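Local atomic coordinates of histone-lysine N-methyltransferase, H3 lysine-9 specific SUVH6 (Arabidopsis thaliana, PDB entry 6A5K), a protein that probably methylates a lysine of histone H3, using S-adenosylmethionine as methyl donor, and joins this SET-domain activity to an SRA domain associated with recognition of methylated DNA. Residues R43-A48 and F78-E83. The protein carries 1 engineered substitution. Sequence-based numbering, arbitrary orientation.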
ATOM      1  N   ARG A  43      19.266 -11.734   1.454  1.00 37.06           N
ATOM      2  CA  ARG A  43      18.835 -10.482   0.850  1.00 33.09           C
ATOM      3  C   ARG A  43      17.644 -10.726  -0.064  1.00 25.99           C
ATOM      4  O   ARG A  43      17.819 -10.954  -1.257  1.00 25.99           O
ATOM      5  CB  ARG A  43      19.981  -9.843   0.070  1.00 33.83           C
ATOM      6  CG  ARG A  43      21.101  -9.309   0.937  1.00 45.17           C
ATOM      7  CD  ARG A  43      21.587  -7.972   0.403  1.00 56.15           C
ATOM      8  NE  ARG A  43      20.545  -6.953   0.510  1.00 60.58           N
ATOM      9  CZ  ARG A  43      20.599  -5.763  -0.078  1.00 61.88           C
ATOM     10  NH1 ARG A  43      21.644  -5.434  -0.824  1.00 64.79           N
ATOM     11  NH2 ARG A  43      19.603  -4.899   0.079  1.00 60.23           N
ATOM     12  N   ILE A  44      16.438 -10.679   0.494  1.00 21.38           N
ATOM     13  CA  ILE A  44      15.261 -11.040  -0.281  1.00 22.32           C
ATOM     14  C   ILE A  44      15.031 -10.067  -1.437  1.00 18.72           C
ATOM     15  O   ILE A  44      14.521 -10.463  -2.479  1.00 18.49           O
ATOM     16  CB  ILE A  44      13.980 -11.128   0.599  1.00 28.45           C
ATOM     17  CG1 ILE A  44      13.588  -9.762   1.159  1.00 27.85           C
ATOM     18  CG2 ILE A  44      14.168 -12.155   1.721  1.00 28.26           C
ATOM     19  CD1 ILE A  44      12.377  -9.810   2.088  1.00 25.79           C
ATOM     20  N   ASP A  45      15.429  -8.810  -1.266  1.00 20.24           N
ATOM     21  CA  ASP A  45      15.263  -7.829  -2.340  1.00 22.28           C
ATOM     22  C   ASP A  45      16.209  -8.138  -3.500  1.00 21.50           C
ATOM     23  O   ASP A  45      15.835  -8.035  -4.667  1.00 20.19           O
ATOM     24  CB  ASP A  45      15.489  -6.400  -1.826  1.00 24.33           C
ATOM     25  CG  ASP A  45      16.843  -6.213  -1.159  1.00 30.50           C
ATOM     26  OD1 ASP A  45      17.314  -7.148  -0.473  1.00 33.68           O
ATOM     27  OD2 ASP A  45      17.434  -5.122  -1.319  1.00 24.39           O
ATOM     28  N   PHE A  46      17.434  -8.532  -3.168  1.00 21.76           N
ATOM     29  CA  PHE A  46      18.416  -8.908  -4.175  1.00 23.58           C
ATOM     30  C   PHE A  46      17.969 -10.152  -4.953  1.00 24.65           C
ATOM     31  O   PHE A  46      18.034 -10.188  -6.189  1.00 25.72           O
ATOM     32  CB  PHE A  46      19.771  -9.155  -3.517  1.00 25.72           C
ATOM     33  CG  PHE A  46      20.909  -9.241  -4.483  1.00 32.54           C
ATOM     34  CD1 PHE A  46      21.651  -8.115  -4.797  1.00 38.03           C
ATOM     35  CD2 PHE A  46      21.250 -10.450  -5.074  1.00 36.77           C
ATOM     36  CE1 PHE A  46      22.710  -8.190  -5.684  1.00 40.99           C
ATOM     37  CE2 PHE A  46      22.306 -10.532  -5.964  1.00 37.91           C
ATOM     38  CZ  PHE A  46      23.039  -9.403  -6.267  1.00 40.12           C
ATOM     39  N   GLU A  47      17.509 -11.166  -4.224  1.00 22.86           N
ATOM     40  CA  GLU A  47      17.065 -12.415  -4.837  1.00 22.68           C
ATOM     41  C   GLU A  47      15.831 -12.211  -5.713  1.00 20.79           C
ATOM     42  O   GLU A  47      15.759 -12.740  -6.838  1.00 21.23           O
ATOM     43  CB  GLU A  47      16.793 -13.470  -3.758  1.00 26.17           C
ATOM     44  CG  GLU A  47      18.035 -13.853  -2.965  1.00 33.64           C
ATOM     45  CD  GLU A  47      17.830 -15.066  -2.075  1.00 43.48           C
ATOM     46  OE1 GLU A  47      16.714 -15.631  -2.065  1.00 42.52           O
ATOM     47  OE2 GLU A  47      18.797 -15.460  -1.387  1.00 50.76           O
ATOM     48  N   ALA A  48      14.875 -11.434  -5.205  1.00 17.87           N
ATOM     49  CA  ALA A  48      13.677 -11.103  -5.963  1.00 17.86           C
ATOM     50  C   ALA A  48      14.036 -10.334  -7.225  1.00 19.31           C
ATOM     51  O   ALA A  48      13.474 -10.585  -8.297  1.00 21.10           O
ATOM     52  CB  ALA A  48      12.697 -10.288  -5.105  1.00 21.36           C
ATOM     53  N   PHE A  78       8.559   3.588  -2.241  1.00 13.43           N
ATOM     54  CA  PHE A  78       9.306   2.365  -2.475  1.00 11.95           C
ATOM     55  C   PHE A  78       9.945   1.925  -1.158  1.00 13.33           C
ATOM     56  O   PHE A  78      10.403   2.764  -0.377  1.00 17.12           O
ATOM     57  CB  PHE A  78      10.379   2.587  -3.543  1.00 12.07           C
ATOM     58  CG  PHE A  78       9.883   3.354  -4.736  1.00 11.99           C
ATOM     59  CD1 PHE A  78      10.013   4.740  -4.792  1.00 12.41           C
ATOM     60  CD2 PHE A  78       9.249   2.700  -5.782  1.00 11.19           C
ATOM     61  CE1 PHE A  78       9.532   5.451  -5.877  1.00 14.00           C
ATOM     62  CE2 PHE A  78       8.770   3.407  -6.879  1.00 11.08           C
ATOM     63  CZ  PHE A  78       8.914   4.785  -6.923  1.00 11.11           C
ATOM     64  N   GLN A  79       9.959   0.624  -0.899  1.00 12.41           N
ATOM     65  CA  GLN A  79      10.625   0.106   0.294  1.00 13.14           C
ATOM     66  C   GLN A  79      12.119  -0.081   0.044  1.00 18.64           C
ATOM     67  O   GLN A  79      12.960   0.280   0.875  1.00 15.04           O
ATOM     68  CB  GLN A  79      10.013  -1.224   0.733  1.00 14.50           C
ATOM     69  CG  GLN A  79      10.624  -1.763   2.028  1.00 21.30           C
ATOM     70  CD  GLN A  79      10.090  -3.128   2.405  1.00 20.45           C
ATOM     71  OE1 GLN A  79       9.016  -3.526   1.962  1.00 17.65           O
ATOM     72  NE2 GLN A  79      10.842  -3.856   3.223  1.00 17.16           N
ATOM     73  N   TYR A  80      12.441  -0.641  -1.115  1.00 14.09           N
ATOM     74  CA  TYR A  80      13.818  -0.975  -1.441  1.00 15.95           C
ATOM     75  C   TYR A  80      14.377  -0.106  -2.558  1.00 17.91           C
ATOM     76  O   TYR A  80      13.679   0.214  -3.524  1.00 14.57           O
ATOM     77  CB  TYR A  80      13.923  -2.439  -1.850  1.00 14.56           C
ATOM     78  CG  TYR A  80      13.523  -3.435  -0.786  1.00 15.79           C
ATOM     79  CD1 TYR A  80      14.415  -3.808   0.210  1.00 16.06           C
ATOM     80  CD2 TYR A  80      12.270  -4.047  -0.807  1.00 16.82           C
ATOM     81  CE1 TYR A  80      14.068  -4.736   1.166  1.00 16.83           C
ATOM     82  CE2 TYR A  80      11.915  -4.977   0.158  1.00 16.68           C
ATOM     83  CZ  TYR A  80      12.821  -5.318   1.135  1.00 20.69           C
ATOM     84  OH  TYR A  80      12.494  -6.246   2.092  1.00 26.19           O
ATOM     85  N   ARG A  81      15.649   0.253  -2.428  1.00 14.33           N
ATOM     86  CA  ARG A  81      16.351   0.971  -3.479  1.00 18.28           C
ATOM     87  C   ARG A  81      16.298   0.197  -4.793  1.00 15.46           C
ATOM     88  O   ARG A  81      16.235   0.795  -5.869  1.00 17.38           O
ATOM     89  CB  ARG A  81      17.805   1.224  -3.069  1.00 23.93           C
ATOM     90  CG  ARG A  81      18.246   2.677  -3.147  1.00 32.58           C
ATOM     91  CD  ARG A  81      19.747   2.775  -2.938  1.00 43.57           C
ATOM     92  NE  ARG A  81      20.260   4.138  -3.037  1.00 44.52           N
ATOM     93  CZ  ARG A  81      20.423   4.949  -1.995  1.00 42.99           C
ATOM     94  NH1 ARG A  81      20.105   4.538  -0.772  1.00 38.20           N
ATOM     95  NH2 ARG A  81      20.899   6.171  -2.178  1.00 48.75           N
HETATM   96  N   MSE A  82      16.313  -1.134  -4.700  1.00 14.75           N
HETATM   97  CA  MSE A  82      16.243  -1.998  -5.884  1.00 14.94           C
HETATM   98  C   MSE A  82      14.986  -1.772  -6.735  1.00 14.40           C
HETATM   99  O   MSE A  82      14.999  -2.016  -7.952  1.00 15.60           O
HETATM  100  CB  MSE A  82      16.321  -3.470  -5.467  1.00 19.21           C
HETATM  101  CG  MSE A  82      17.737  -3.948  -5.156  1.00 35.60           C
HETATM  102 SE   MSE A  82      18.606  -4.779  -6.680  0.55 58.98          SE
HETATM  103  CE  MSE A  82      19.311  -3.184  -7.526  1.00 17.56           C
ATOM    104  N   GLU A  83      13.903  -1.317  -6.108  1.00 13.44           N
ATOM    105  CA  GLU A  83      12.677  -1.016  -6.848  1.00 12.80           C
ATOM    106  C   GLU A  83      12.939   0.094  -7.864  1.00 12.71           C
ATOM    107  O   GLU A  83      12.371   0.098  -8.952  1.00 12.62           O
ATOM    108  CB  GLU A  83      11.542  -0.615  -5.901  1.00 14.43           C
ATOM    109  CG  GLU A  83      11.084  -1.718  -4.948  1.00 14.74           C
ATOM    110  CD  GLU A  83       9.990  -1.243  -3.994  1.00 18.14           C
ATOM    111  OE1 GLU A  83       8.945  -0.746  -4.467  1.00 18.58           O
ATOM    112  OE2 GLU A  83      10.171  -1.361  -2.765  1.00 20.80           O
TER
HETATM  113  O   HOH W   1      17.405  -2.660  -2.265  1.00 21.63           O
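The methylene of D45, on the first turn of helix 44-54, rests on the phenol ring of Y80, with CB of D45 3.7 Å from the centroid of the Y80 ring and 19° off the ring normal. This CH-pi contact is the tight part of the interface. Because chi1 of D45 is 56°, with CG between the backbone N and the carbonyl carbon, the carboxylate also lies along the CD1 side of the ring, the two planes being only 26° apart. Q79 CG lies over the other face of the ring, so the phenol is sandwiched. At its far end the hydroxyl meets aliphatic carbon, with Y80 OH 3.6 Å from I44 CD1. A leucine in place of Y80 has no flat ring or hydroxyl and would probably leave the D45 methylene without its aromatic face and a gap beside I44.

The side toward M82 is looser. The nearest direct approach there, from D45 OD2 to M82 CG, is 4.0 Å, and the bent selenomethionine chain then turns its end away. A water fills in: it donates to D45 OD2 at 2.6 Å and accepts from M82 N at 3.1 Å. Solvent-exposed R43, the N-cap residue of helix 44-54, folds back to form a salt bridge, R43 NH2 to D45 OD2 at 2.6 Å. On the backbone side of Y80, E83 OE2 accepts from N of Q79 and, more nearly straight, N of Y80, which probably steadies the turn that presents Y80.

The contact thus joins helix 44-54 to the turn leading from SRA strand 77-78 into helix 81-87, and helix 5-29 touches both sides through A48 and Q79. Its chemistry divides D45: the methylene packs on an aromatic face, while the guanidinium and the water together probably stabilise the carboxylate as an anion without any direct polar bond between the segments.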